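Local coordinates for protein lysyl oxidase (PDB 1W7C) that probably oxidises primary amines to aldehydes, using a copper ion and a topaquinone cofactor formed within its own chain, at residues E14-N19 / G308-W313; L369-D374 / R395-C400; N424-V429 / L443-L448; R506-V511 / I532-F537; V648-H653 / A671-T676. All coordinates share one frame; numbering follows the deposited sequence.

Contact 1: E14-N19 / G308-W313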
# COMPACT_ATOMS: atom_id res chain seq x y z
N GLU A 14 -31.17 11.67 -11.16
CA GLU A 14 -31.42 12.94 -10.48
C GLU A 14 -30.93 12.87 -9.03
O GLU A 14 -31.27 11.92 -8.30
CB GLU A 14 -32.92 13.30 -10.57
CG GLU A 14 -33.39 13.78 -11.93
CD GLU A 14 -34.74 14.46 -11.87
OE1 GLU A 14 -35.76 13.74 -11.75
OE2 GLU A 14 -34.79 15.71 -11.94
N ALA A 15 -30.06 13.82 -8.63
CA ALA A 15 -29.51 13.90 -7.29
C ALA A 15 -30.66 14.07 -6.30
O ALA A 15 -31.71 14.67 -6.66
CB ALA A 15 -28.59 15.06 -7.19
N PRO A 16 -30.53 13.48 -5.11
CA PRO A 16 -31.54 13.65 -4.06
C PRO A 16 -31.81 15.12 -3.69
O PRO A 16 -32.93 15.47 -3.34
CB PRO A 16 -30.93 12.90 -2.87
CG PRO A 16 -30.03 11.90 -3.50
CD PRO A 16 -29.46 12.56 -4.71
N LYS A 17 -30.76 15.93 -3.72
CA LYS A 17 -30.83 17.33 -3.34
C LYS A 17 -29.96 18.15 -4.29
O LYS A 17 -29.30 17.59 -5.16
CB LYS A 17 -30.35 17.51 -1.91
CG LYS A 17 -31.22 16.80 -0.88
CD LYS A 17 -32.47 17.61 -0.53
CE LYS A 17 -33.44 16.88 0.42
NZ LYS A 17 -34.35 17.84 1.20
N THR A 18 -29.99 19.46 -4.14
CA THR A 18 -29.13 20.39 -4.87
C THR A 18 -27.70 20.33 -4.32
O THR A 18 -27.51 20.25 -3.08
CB THR A 18 -29.67 21.83 -4.67
OG1 THR A 18 -30.95 21.95 -5.30
CG2 THR A 18 -28.80 22.87 -5.36
N ASN A 19 -26.72 20.48 -5.19
CA ASN A 19 -25.36 20.59 -4.75
C ASN A 19 -25.07 22.00 -4.22
O ASN A 19 -24.67 22.92 -4.97
CB ASN A 19 -24.46 20.21 -5.90
CG ASN A 19 -22.97 20.14 -5.48
OD1 ASN A 19 -22.53 20.76 -4.49
ND2 ASN A 19 -22.21 19.40 -6.24
N GLY A 308 -23.19 7.07 -2.83
CA GLY A 308 -23.57 8.34 -3.41
C GLY A 308 -22.72 9.45 -2.83
O GLY A 308 -22.28 9.37 -1.67
N PHE A 309 -22.50 10.51 -3.60
CA PHE A 309 -21.76 11.69 -3.13
C PHE A 309 -21.87 12.82 -4.15
O PHE A 309 -22.15 12.57 -5.30
CB PHE A 309 -20.28 11.39 -2.82
CG PHE A 309 -19.50 10.80 -3.96
CD1 PHE A 309 -19.36 9.43 -4.06
CD2 PHE A 309 -18.98 11.59 -4.99
CE1 PHE A 309 -18.68 8.86 -5.14
CE2 PHE A 309 -18.28 11.02 -6.07
CZ PHE A 309 -18.14 9.66 -6.13
N TYR A 310 -21.59 14.02 -3.68
CA TYR A 310 -21.44 15.19 -4.51
C TYR A 310 -20.00 15.60 -4.56
O TYR A 310 -19.27 15.45 -3.58
CB TYR A 310 -22.24 16.38 -3.95
CG TYR A 310 -23.72 16.14 -3.77
CD1 TYR A 310 -24.20 15.52 -2.63
CD2 TYR A 310 -24.64 16.61 -4.69
CE1 TYR A 310 -25.57 15.31 -2.45
CE2 TYR A 310 -26.02 16.40 -4.50
CZ TYR A 310 -26.46 15.77 -3.37
OH TYR A 310 -27.82 15.56 -3.20
N THR A 311 -19.58 16.15 -5.70
CA THR A 311 -18.25 16.75 -5.79
C THR A 311 -18.35 18.28 -5.91
O THR A 311 -19.36 18.84 -6.30
CB THR A 311 -17.45 16.25 -7.02
OG1 THR A 311 -18.11 16.71 -8.19
CG2 THR A 311 -17.36 14.72 -7.07
N SER A 312 -17.28 18.92 -5.48
CA SER A 312 -17.11 20.35 -5.56
C SER A 312 -15.68 20.63 -5.94
O SER A 312 -14.79 19.83 -5.65
CB SER A 312 -17.46 21.01 -4.22
OG SER A 312 -17.31 22.41 -4.32
N TRP A 313 -15.45 21.79 -6.55
CA TRP A 313 -14.12 22.17 -7.02
C TRP A 313 -13.76 23.57 -6.58
O TRP A 313 -14.57 24.50 -6.72
CB TRP A 313 -14.12 22.12 -8.56
CG TRP A 313 -12.74 22.25 -9.13
CD1 TRP A 313 -12.09 23.42 -9.47
CD2 TRP A 313 -11.85 21.19 -9.44
NE1 TRP A 313 -10.84 23.13 -9.96
CE2 TRP A 313 -10.67 21.76 -9.95
CE3 TRP A 313 -11.93 19.78 -9.36
CZ2 TRP A 313 -9.59 21.00 -10.38
CZ3 TRP A 313 -10.86 19.02 -9.82
CH2 TRP A 313 -9.70 19.63 -10.30
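Tyr310 turns CG anti to its carbonyl carbon (chi1 -58°), while Asn19 sets CG anti to the backbone N (chi1 -173°), and the two side chains run alongside each other in opposite senses. The contact packs the loop that follows strand 11-12 against strand 307-314 of the copper amine oxidase enzyme domain. It is a loop-on-sheet contact, since strand 307-314 has its own antiparallel neighbours, 301-304 and 318-326. Tyr310 has the largest share of the interface. Ala15 CB stands 4.0 Å from Tyr310 CE2, coming at the ring obliquely, and Asn19 CB comes within 3.8 Å of Tyr310 CD2. At the phenol end, Tyr310 OH lies 3.0 Å from Lys17 N and 3.2 Å from Lys17 O, the latter near the ring plane at its edge. Lys17 CB touches the same Tyr310 OH at 3.4 Å, but Lys17 NZ turns off to Tyr71 O. Asn19 ND2 also donates to Glu299 O, which ties the loop to a second point. Across the contact, Asn19 ND2 gives a fairly straight hydrogen bond to Thr311 O at 2.9 Å (159° at the hydrogen), the acceptor lying almost exactly in the amide plane.

Contact 2: L369-D374 / R395-C400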
# COMPACT_ATOMS: atom_id res chain seq x y z
N LEU A 369 -6.71 16.42 -17.86
CA LEU A 369 -6.24 15.03 -17.91
C LEU A 369 -6.06 14.59 -19.36
O LEU A 369 -6.82 14.97 -20.24
CB LEU A 369 -7.27 14.12 -17.22
CG LEU A 369 -7.44 14.33 -15.74
CD1 LEU A 369 -8.78 13.79 -15.27
CD2 LEU A 369 -6.32 13.71 -15.00
N VAL A 370 -5.04 13.75 -19.59
CA VAL A 370 -4.76 13.16 -20.92
C VAL A 370 -5.55 11.87 -21.03
O VAL A 370 -5.25 10.89 -20.35
CB VAL A 370 -3.28 12.88 -21.09
CG1 VAL A 370 -3.03 12.24 -22.43
CG2 VAL A 370 -2.46 14.21 -20.89
N PRO A 371 -6.56 11.84 -21.90
CA PRO A 371 -7.37 10.63 -22.06
C PRO A 371 -6.52 9.40 -22.40
O PRO A 371 -5.51 9.50 -23.11
CB PRO A 371 -8.30 10.98 -23.26
CG PRO A 371 -8.42 12.47 -23.18
CD PRO A 371 -7.05 12.93 -22.79
N GLY A 372 -6.95 8.26 -21.89
CA GLY A 372 -6.34 6.97 -22.15
C GLY A 372 -5.11 6.69 -21.31
O GLY A 372 -4.82 5.52 -21.04
N TYR A 373 -4.39 7.74 -20.89
CA TYR A 373 -3.13 7.60 -20.20
C TYR A 373 -3.25 7.99 -18.73
O TYR A 373 -2.88 7.25 -17.83
CB TYR A 373 -2.07 8.45 -20.89
CG TYR A 373 -1.64 7.85 -22.22
CD1 TYR A 373 -2.36 8.09 -23.38
CD2 TYR A 373 -0.54 7.00 -22.29
CE1 TYR A 373 -1.99 7.50 -24.57
CE2 TYR A 373 -0.15 6.41 -23.50
CZ TYR A 373 -0.89 6.67 -24.63
OH TYR A 373 -0.55 6.16 -25.86
N ASP A 374 -3.78 9.18 -18.48
CA ASP A 374 -3.99 9.62 -17.12
C ASP A 374 -5.13 8.87 -16.42
O ASP A 374 -5.08 8.70 -15.20
CB ASP A 374 -4.24 11.12 -17.02
CG ASP A 374 -3.00 11.97 -17.17
OD1 ASP A 374 -1.86 11.50 -16.92
OD2 ASP A 374 -3.12 13.16 -17.56
N ARG A 395 -12.52 24.50 -17.23
CA ARG A 395 -11.53 23.45 -17.39
C ARG A 395 -12.20 22.13 -17.70
O ARG A 395 -12.78 21.49 -16.84
CB ARG A 395 -10.71 23.30 -16.11
CG ARG A 395 -9.62 24.26 -15.98
CD ARG A 395 -8.64 23.99 -14.83
NE ARG A 395 -7.83 25.17 -14.68
CZ ARG A 395 -8.26 26.30 -14.14
NH1 ARG A 395 -9.44 26.35 -13.53
NH2 ARG A 395 -7.45 27.35 -14.10
N THR A 396 -12.15 21.75 -18.97
CA THR A 396 -12.67 20.46 -19.37
C THR A 396 -11.64 19.41 -18.96
O THR A 396 -10.46 19.69 -18.67
CB THR A 396 -12.94 20.39 -20.87
OG1 THR A 396 -11.71 20.54 -21.56
CG2 THR A 396 -13.85 21.57 -21.28
N LEU A 397 -12.11 18.18 -18.90
CA LEU A 397 -11.28 17.04 -18.52
C LEU A 397 -10.56 17.30 -17.19
O LEU A 397 -9.41 16.92 -16.98
CB LEU A 397 -10.32 16.67 -19.65
CG LEU A 397 -10.92 15.89 -20.88
CD1 LEU A 397 -12.25 16.33 -21.43
CD2 LEU A 397 -9.84 15.83 -21.90
N SER A 398 -11.27 17.94 -16.26
CA SER A 398 -10.70 18.35 -14.98
C SER A 398 -10.58 17.20 -13.96
O SER A 398 -9.59 17.14 -13.23
CB SER A 398 -11.58 19.46 -14.39
OG SER A 398 -11.10 19.88 -13.14
N TYR A 399 -11.57 16.34 -13.92
CA TYR A 399 -11.49 15.12 -13.15
C TYR A 399 -12.15 14.01 -13.92
O TYR A 399 -12.93 14.26 -14.83
CB TYR A 399 -12.02 15.28 -11.72
CG TYR A 399 -13.51 15.52 -11.57
CD1 TYR A 399 -14.38 14.47 -11.38
CD2 TYR A 399 -14.02 16.79 -11.54
CE1 TYR A 399 -15.73 14.69 -11.15
CE2 TYR A 399 -15.38 17.03 -11.31
CZ TYR A 399 -16.23 15.97 -11.12
OH TYR A 399 -17.58 16.17 -10.90
N CYS A 400 -11.79 12.78 -13.60
CA CYS A 400 -12.36 11.62 -14.27
C CYS A 400 -12.92 10.65 -13.26
O CYS A 400 -12.48 10.61 -12.09
CB CYS A 400 -11.34 10.90 -15.18
SG CYS A 400 -10.08 9.99 -14.24
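Leu369 and Leu397 come together where the chain of 395-400 bends sharply: Leu397 has left-handed backbone angles (phi 53°, psi 39°). Its carbonyl O accepts an almost straight hydrogen bond from Leu369 N at 2.9 Å (170°). Just beyond, Ser398 and Tyr399 together stand opposite Phe382 in a classic beta bulge. On the other segment, Val370 O receives Asp374 N and Val370 N reaches Asp374 OD2, which closes the loop on itself. Leu369 CD1 then lies against the backbone after the bulge, 3.6 Å from Cys400 N, and also touches Cys400 CB at 3.9 Å. Separately, Leu397 CD2 meets Pro371 CG at 3.9 Å, the two side chains crossing at about a right angle. The disulfide of Cys400 with Cys375 holds the loop's far end to the same strand. The buried contact thus fastens the loop after helix 358-361 to strand 391-405, with Leu369 also packed on Tyr381 of strand 380-388 and Ile432 of strand 418-433.

Contact 3: N424-V429 / L443-L448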
# COMPACT_ATOMS: atom_id res chain seq x y z
N ASN A 424 -13.70 -7.72 -7.54
CA ASN A 424 -13.37 -6.47 -6.85
C ASN A 424 -13.36 -5.27 -7.81
O ASN A 424 -12.35 -4.64 -8.02
CB ASN A 424 -11.99 -6.64 -6.21
CG ASN A 424 -11.66 -5.64 -5.14
OD1 ASN A 424 -12.48 -4.84 -4.68
ND2 ASN A 424 -10.40 -5.72 -4.67
N PRO A 425 -14.53 -4.93 -8.35
CA PRO A 425 -14.68 -3.66 -9.07
C PRO A 425 -14.71 -2.51 -8.08
O PRO A 425 -15.26 -2.63 -7.00
CB PRO A 425 -16.04 -3.80 -9.73
CG PRO A 425 -16.81 -4.64 -8.74
CD PRO A 425 -15.80 -5.67 -8.27
N THR A 426 -14.10 -1.40 -8.46
CA THR A 426 -14.03 -0.21 -7.61
C THR A 426 -14.40 1.03 -8.42
O THR A 426 -14.12 1.10 -9.62
CB THR A 426 -12.65 0.02 -7.00
OG1 THR A 426 -11.68 0.09 -8.05
CG2 THR A 426 -12.29 -1.11 -6.07
N LEU A 427 -15.05 1.97 -7.77
CA LEU A 427 -15.23 3.30 -8.37
C LEU A 427 -14.00 4.14 -8.04
O LEU A 427 -13.51 4.11 -6.93
CB LEU A 427 -16.47 4.02 -7.84
CG LEU A 427 -16.83 5.30 -8.55
CD1 LEU A 427 -17.36 4.96 -9.95
CD2 LEU A 427 -17.85 6.09 -7.79
N ASN A 428 -13.56 4.92 -9.02
CA ASN A 428 -12.34 5.70 -8.90
C ASN A 428 -12.60 7.10 -9.42
O ASN A 428 -13.13 7.25 -10.52
CB ASN A 428 -11.24 5.05 -9.74
CG ASN A 428 -10.82 3.70 -9.20
OD1 ASN A 428 -9.93 3.65 -8.33
ND2 ASN A 428 -11.53 2.63 -9.58
N VAL A 429 -12.20 8.07 -8.59
CA VAL A 429 -12.27 9.49 -8.94
C VAL A 429 -10.83 10.02 -8.86
O VAL A 429 -10.16 9.90 -7.81
CB VAL A 429 -13.21 10.28 -8.02
CG1 VAL A 429 -13.32 11.71 -8.48
CG2 VAL A 429 -14.59 9.60 -7.88
N LEU A 443 -6.27 10.08 -6.04
CA LEU A 443 -7.23 9.03 -6.33
C LEU A 443 -8.08 8.76 -5.09
O LEU A 443 -7.58 8.68 -3.99
CB LEU A 443 -6.50 7.76 -6.79
CG LEU A 443 -7.38 6.62 -7.24
CD1 LEU A 443 -8.12 6.96 -8.52
CD2 LEU A 443 -6.56 5.37 -7.44
N TYR A 444 -9.38 8.58 -5.34
CA TYR A 444 -10.37 8.20 -4.36
C TYR A 444 -11.03 6.92 -4.91
O TYR A 444 -11.62 6.95 -5.99
CB TYR A 444 -11.38 9.34 -4.16
CG TYR A 444 -10.75 10.59 -3.68
CD1 TYR A 444 -10.13 11.47 -4.54
CD2 TYR A 444 -10.71 10.90 -2.32
CE1 TYR A 444 -9.43 12.61 -4.07
CE2 TYR A 444 -10.05 12.02 -1.85
CZ TYR A 444 -9.45 12.89 -2.72
OH TYR A 444 -8.82 14.01 -2.19
N LYS A 445 -10.91 5.82 -4.15
CA LYS A 445 -11.28 4.49 -4.62
C LYS A 445 -12.29 3.89 -3.65
O LYS A 445 -12.00 3.75 -2.45
CB LYS A 445 -10.00 3.65 -4.68
CG LYS A 445 -10.26 2.23 -5.19
CD LYS A 445 -9.00 1.35 -5.09
CE LYS A 445 -7.90 1.75 -6.10
NZ LYS A 445 -8.27 1.59 -7.52
N PHE A 446 -13.46 3.57 -4.16
CA PHE A 446 -14.59 3.08 -3.39
C PHE A 446 -14.82 1.59 -3.65
O PHE A 446 -14.78 1.18 -4.80
CB PHE A 446 -15.88 3.84 -3.76
CG PHE A 446 -15.81 5.35 -3.51
CD1 PHE A 446 -15.17 6.20 -4.41
CD2 PHE A 446 -16.43 5.92 -2.43
CE1 PHE A 446 -15.14 7.56 -4.22
CE2 PHE A 446 -16.37 7.28 -2.22
CZ PHE A 446 -15.72 8.08 -3.08
N PHE A 447 -15.04 0.83 -2.58
CA PHE A 447 -15.16 -0.63 -2.64
C PHE A 447 -16.58 -1.10 -2.33
O PHE A 447 -17.37 -0.39 -1.67
CB PHE A 447 -14.22 -1.26 -1.64
CG PHE A 447 -12.73 -1.06 -1.95
CD1 PHE A 447 -11.99 -2.07 -2.54
CD2 PHE A 447 -12.10 0.14 -1.63
CE1 PHE A 447 -10.63 -1.90 -2.76
CE2 PHE A 447 -10.76 0.31 -1.86
CZ PHE A 447 -10.02 -0.73 -2.43
N LEU A 448 -16.90 -2.33 -2.72
CA LEU A 448 -18.28 -2.84 -2.62
C LEU A 448 -18.75 -2.99 -1.13
O LEU A 448 -19.96 -3.02 -0.91
CB LEU A 448 -18.40 -4.18 -3.30
CG LEU A 448 -18.35 -4.14 -4.81
CD1 LEU A 448 -18.38 -5.59 -5.36
CD2 LEU A 448 -19.50 -3.36 -5.44
O HOH W 1 -14.98 -3.59 -4.42
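Asn428 and Lys445 lie side by side and point the same way from a non-hydrogen-bonded antiparallel pair. Lys445 bends at its last two torsions (chi3 -70°, chi4 -64°), and NZ donates to Asn428 OD1 at 2.8 Å. The other arm of the amide, Asn428 ND2, donates to Thr426 OG1 at 3.0 Å; that hydroxyl is also hydrogen-bonded to Glu406, which the lysine amine reaches as well. An alanine at Asn428 removes the amide, and Lys445 NZ, left to Glu406 and to Asp407 of the second subunit, would probably be less firmly fixed. The strands form the beta hairpin 418-433/440-446, whose connection bears Tyr438, modified to the topaquinone; the segment axes run 152° apart. On the opposite sheet face, Phe446 turns its ring edge to Leu427 O, with CD1 3.7 Å away. Farther along, Thr426 CG2 sits over one face of Phe447, 4.0 Å from the centroid, in a CH-pi contact, while Asn424 OD1 meets the edge of that ring at CD1, 3.5 Å off. A water accepts from Leu448 N and donates to Asn424 OD1 and Pro425 O.

Contact 4: R506-V511 / I532-F537. Unlike the reference sequence in segment 506-511: Gln509 (reference Lys). Unlike the reference sequence in segment 532-537: Phe537 (reference Leu).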
# COMPACT_ATOMS: atom_id res chain seq x y z
N ARG A 506 -17.58 9.26 19.04
CA ARG A 506 -16.46 9.13 19.97
C ARG A 506 -15.31 8.61 19.14
O ARG A 506 -15.52 7.94 18.14
CB ARG A 506 -16.78 8.09 21.02
CG ARG A 506 -17.67 8.50 22.04
CD ARG A 506 -17.52 7.62 23.33
NE ARG A 506 -18.58 8.03 24.20
CZ ARG A 506 -19.85 7.70 24.04
NH1 ARG A 506 -20.21 6.79 23.18
NH2 ARG A 506 -20.74 8.20 24.89
N ALA A 507 -14.10 8.97 19.49
CA ALA A 507 -12.92 8.41 18.87
C ALA A 507 -12.26 7.50 19.89
O ALA A 507 -12.11 7.85 21.04
CB ALA A 507 -11.95 9.51 18.47
N SER A 508 -11.86 6.31 19.43
CA SER A 508 -11.27 5.32 20.31
C SER A 508 -10.14 4.61 19.65
O SER A 508 -9.95 4.69 18.44
CB SER A 508 -12.31 4.29 20.73
OG SER A 508 -12.68 3.47 19.62
N GLN A 509 -9.33 3.95 20.45
CA GLN A 509 -8.32 3.06 19.92
C GLN A 509 -8.37 1.74 20.66
O GLN A 509 -8.54 1.72 21.89
CB GLN A 509 -6.92 3.68 20.08
CG GLN A 509 -6.50 3.96 21.45
CD GLN A 509 -5.15 4.59 21.51
OE1 GLN A 509 -4.42 4.64 20.51
NE2 GLN A 509 -4.80 5.09 22.71
N TYR A 510 -8.24 0.65 19.92
CA TYR A 510 -7.94 -0.65 20.52
C TYR A 510 -6.42 -0.81 20.55
O TYR A 510 -5.81 -0.97 19.48
CB TYR A 510 -8.59 -1.79 19.75
CG TYR A 510 -10.08 -1.92 20.03
CD1 TYR A 510 -11.01 -1.19 19.35
CD2 TYR A 510 -10.54 -2.74 21.05
CE1 TYR A 510 -12.36 -1.30 19.62
CE2 TYR A 510 -11.88 -2.83 21.34
CZ TYR A 510 -12.79 -2.11 20.62
OH TYR A 510 -14.14 -2.20 20.89
N VAL A 511 -5.84 -0.73 21.73
CA VAL A 511 -4.41 -0.84 21.95
C VAL A 511 -4.09 -2.32 22.09
O VAL A 511 -4.79 -3.04 22.80
CB VAL A 511 -3.97 -0.05 23.23
CG1 VAL A 511 -2.50 -0.23 23.56
CG2 VAL A 511 -4.35 1.40 23.07
N ILE A 532 -6.11 -6.91 23.78
CA ILE A 532 -6.61 -5.59 23.40
C ILE A 532 -7.19 -4.83 24.61
O ILE A 532 -7.70 -5.44 25.53
CB ILE A 532 -7.67 -5.72 22.29
CG1 ILE A 532 -8.81 -6.72 22.67
CG2 ILE A 532 -6.98 -6.16 21.01
CD1 ILE A 532 -10.14 -6.48 21.98
N ALA A 533 -7.15 -3.51 24.52
CA ALA A 533 -7.80 -2.63 25.49
C ALA A 533 -8.36 -1.44 24.70
O ALA A 533 -7.63 -0.79 23.97
CB ALA A 533 -6.84 -2.14 26.59
N ARG A 534 -9.66 -1.19 24.82
CA ARG A 534 -10.29 -0.03 24.20
C ARG A 534 -10.04 1.19 25.07
O ARG A 534 -10.41 1.20 26.24
CB ARG A 534 -11.79 -0.24 23.97
CG ARG A 534 -12.52 0.96 23.43
CD ARG A 534 -13.95 0.66 23.15
NE ARG A 534 -14.81 1.80 22.82
CZ ARG A 534 -15.43 2.55 23.72
NH1 ARG A 534 -15.22 2.36 25.01
NH2 ARG A 534 -16.25 3.49 23.34
N GLU A 535 -9.50 2.24 24.46
CA GLU A 535 -9.26 3.50 25.14
C GLU A 535 -9.95 4.61 24.38
O GLU A 535 -9.83 4.69 23.20
CB GLU A 535 -7.76 3.80 25.24
CG GLU A 535 -6.95 2.74 25.94
CD GLU A 535 -5.48 3.08 26.15
OE1 GLU A 535 -4.95 4.00 25.48
OE2 GLU A 535 -4.84 2.40 26.97
N VAL A 536 -10.69 5.45 25.08
CA VAL A 536 -11.41 6.57 24.47
C VAL A 536 -10.52 7.80 24.44
O VAL A 536 -9.90 8.12 25.43
CB VAL A 536 -12.67 6.88 25.25
CG1 VAL A 536 -13.41 8.09 24.66
CG2 VAL A 536 -13.56 5.67 25.30
N PHE A 537 -10.45 8.46 23.29
CA PHE A 537 -9.80 9.77 23.16
C PHE A 537 -10.80 10.81 23.68
O PHE A 537 -11.68 11.27 22.95
CB PHE A 537 -9.42 10.05 21.70
CG PHE A 537 -8.28 9.22 21.18
CD1 PHE A 537 -8.50 8.26 20.25
CD2 PHE A 537 -6.98 9.49 21.54
CE1 PHE A 537 -7.48 7.50 19.75
CE2 PHE A 537 -5.94 8.75 20.99
CZ PHE A 537 -6.20 7.75 20.13
O HOH W 2 -14.11 10.46 21.93
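Gln509, a lysine in the reference sequence, starts out from CB against Phe537, itself a leucine there: CB lies 3.9 Å from Phe537 CE1. Its CG stands between the backbone N and the carbonyl carbon (chi1 60°), the crowded position, where it comes 3.8 Å from Glu535 O. The chain is extended beyond CG, and Gln509 CD passes 3.6 Å from Phe537 CZ, the two side chains crossing at about a right angle. At the tip, OE1 is also 3.6 Å from Phe537 CZ, and NE2 reaches Glu535 OE1 at 3.0 Å in a weak, strongly bent hydrogen bond (125°). The backbones bond both ways, Gln509 N to Glu535 O and Glu535 N to Gln509 O, making this a hydrogen-bonded antiparallel pair. The two strands make the hairpin 504-518/526-536, consistent with the hairpin arms by which copper amine oxidase subunits embrace, and Ile532 does bond to the second subunit. On the other sheet face, Arg534 lays CB over one face of Tyr510, 4.1 Å from the ring centroid and offset toward the rim. Its extended chain carries CD to 3.7 Å from Tyr510 OH, and its guanidinium goes on to a salt bridge with Glu558, whose carboxylate also takes Ser508 OG.

Contact 5: V648-H653 / A671-T676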
# COMPACT_ATOMS: atom_id res chain seq x y z
N VAL A 648 -6.17 14.12 8.65
CA VAL A 648 -5.32 12.99 8.40
C VAL A 648 -4.23 13.36 7.42
O VAL A 648 -4.51 13.92 6.38
CB VAL A 648 -6.12 11.79 7.85
CG1 VAL A 648 -5.21 10.63 7.65
CG2 VAL A 648 -7.28 11.45 8.78
N ASN A 649 -2.97 13.08 7.77
CA ASN A 649 -1.85 13.39 6.92
C ASN A 649 -1.28 12.20 6.17
O ASN A 649 -1.22 11.07 6.69
CB ASN A 649 -0.72 14.04 7.73
CG ASN A 649 -1.14 15.34 8.32
OD1 ASN A 649 -1.92 16.09 7.70
ND2 ASN A 649 -0.64 15.63 9.52
N LEU A 650 -0.86 12.48 4.94
CA LEU A 650 -0.05 11.57 4.11
C LEU A 650 1.23 12.28 3.78
O LEU A 650 1.26 13.49 3.60
CB LEU A 650 -0.82 11.24 2.83
CG LEU A 650 -2.07 10.37 2.99
CD1 LEU A 650 -2.68 10.08 1.66
CD2 LEU A 650 -1.75 9.09 3.72
N GLY A 651 2.29 11.53 3.60
CA GLY A 651 3.56 12.17 3.34
C GLY A 651 4.60 11.27 2.75
O GLY A 651 4.41 10.06 2.69
N LEU A 652 5.71 11.87 2.36
CA LEU A 652 6.87 11.19 1.80
C LEU A 652 8.12 11.95 2.22
O LEU A 652 8.19 13.17 2.03
CB LEU A 652 6.82 11.20 0.27
CG LEU A 652 5.55 10.65 -0.41
CD1 LEU A 652 5.44 11.07 -1.88
CD2 LEU A 652 5.44 9.11 -0.35
N HIS A 653 9.10 11.24 2.73
CA HIS A 653 10.45 11.77 2.87
C HIS A 653 11.21 11.43 1.60
O HIS A 653 11.59 10.27 1.38
CB HIS A 653 11.18 11.14 4.05
CG HIS A 653 10.43 11.19 5.34
ND1 HIS A 653 9.87 12.34 5.84
CD2 HIS A 653 10.13 10.21 6.22
CE1 HIS A 653 9.29 12.06 7.00
NE2 HIS A 653 9.41 10.77 7.24
N ALA A 671 1.30 7.32 -1.20
CA ALA A 671 0.81 7.38 0.17
C ALA A 671 -0.70 7.17 0.15
O ALA A 671 -1.38 7.57 -0.80
CB ALA A 671 1.16 8.71 0.80
N SER A 672 -1.24 6.51 1.19
CA SER A 672 -2.68 6.21 1.15
C SER A 672 -3.18 5.97 2.58
O SER A 672 -2.41 5.61 3.49
CB SER A 672 -3.01 4.98 0.31
OG SER A 672 -2.48 3.79 0.91
N PHE A 673 -4.49 6.13 2.76
CA PHE A 673 -5.15 5.63 3.97
C PHE A 673 -6.53 5.10 3.55
O PHE A 673 -7.04 5.43 2.47
CB PHE A 673 -5.31 6.65 5.10
CG PHE A 673 -6.18 7.85 4.75
CD1 PHE A 673 -7.54 7.87 5.00
CD2 PHE A 673 -5.60 8.99 4.24
CE1 PHE A 673 -8.31 8.98 4.72
CE2 PHE A 673 -6.35 10.12 3.97
CZ PHE A 673 -7.72 10.11 4.22
N MET A 674 -7.09 4.24 4.39
CA MET A 674 -8.41 3.68 4.15
C MET A 674 -9.35 4.05 5.33
O MET A 674 -8.93 4.20 6.46
CB MET A 674 -8.39 2.15 4.02
CG MET A 674 -8.03 1.65 2.65
SD MET A 674 -7.95 -0.12 2.58
CE MET A 674 -8.13 -0.40 0.98
N LEU A 675 -10.63 4.14 4.96
CA LEU A 675 -11.73 4.25 5.89
C LEU A 675 -12.56 2.99 5.66
O LEU A 675 -13.17 2.82 4.62
CB LEU A 675 -12.57 5.50 5.58
CG LEU A 675 -11.78 6.81 5.55
CD1 LEU A 675 -12.73 7.95 5.23
CD2 LEU A 675 -11.02 7.08 6.84
N THR A 676 -12.56 2.13 6.68
CA THR A 676 -13.17 0.81 6.52
C THR A 676 -14.19 0.52 7.62
O THR A 676 -13.96 0.84 8.78
CB THR A 676 -12.10 -0.29 6.35
OG1 THR A 676 -12.71 -1.52 5.90
CG2 THR A 676 -11.38 -0.61 7.62
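Ala671 opens the contact by pressing its CB against Leu650 CB at 3.8 Å. Ala671 O is approached by Leu650 CD1 at 3.7 Å. Ser672 turns its side chain away and offers its backbone, Ser672 O lying 3.5 Å from Leu650 CD2. Phe673 follows, where chi1 of 62° sets CG between the backbone N and the carbonyl carbon; the ring then takes Val648 over one face and Leu650 at its edge. Val648 CG1 sits 4.0 Å from the centroid and 18° off the ring normal, a CH-pi contact, while Leu650 CD2 lies 3.9 Å from Phe673 CD2. An alanine at Leu650 would probably open a gap beside that edge and over the carbonyls of Ala671 and Ser672. The axes of the two strand segments pass 6.5 Å apart and no hydrogen bond crosses, for strand 642-654 pairs with 488-498 and strand 670-678 with 452-458 and 569-576, consistent with packing inside the beta sandwich of the enzyme domain. With aliphatic and CH-pi contacts and no hydrogen bond, the join between the two segments is apolar, on the strand that also carries copper ligand His654.

The contacts follow one another along the chain, each closing before the next opens, and all reach strands of the enzyme domain. Contacts 1, 2 and 3 cluster, with centres 17 to 21 Å apart, and touch directly: Thr311 OG1 probably bonds to Tyr399 OH, Phe309 packs on Phe446 and Leu427, and Tyr399 meets Val429. Strands 391-405 and 418-433 are neighbours, joining contacts 2 and 3. Contact 3 touches contact 5 through Phe447 and Met674, 16 Å between centres. Contact 4 stands apart, its centre 42 Å from that of contact 2 and 20 Å from that of contact 5, but strand 504-518 neighbours strand 642-654 of contact 5. Four of the five contacts, 2 to 5, also touch the second subunit.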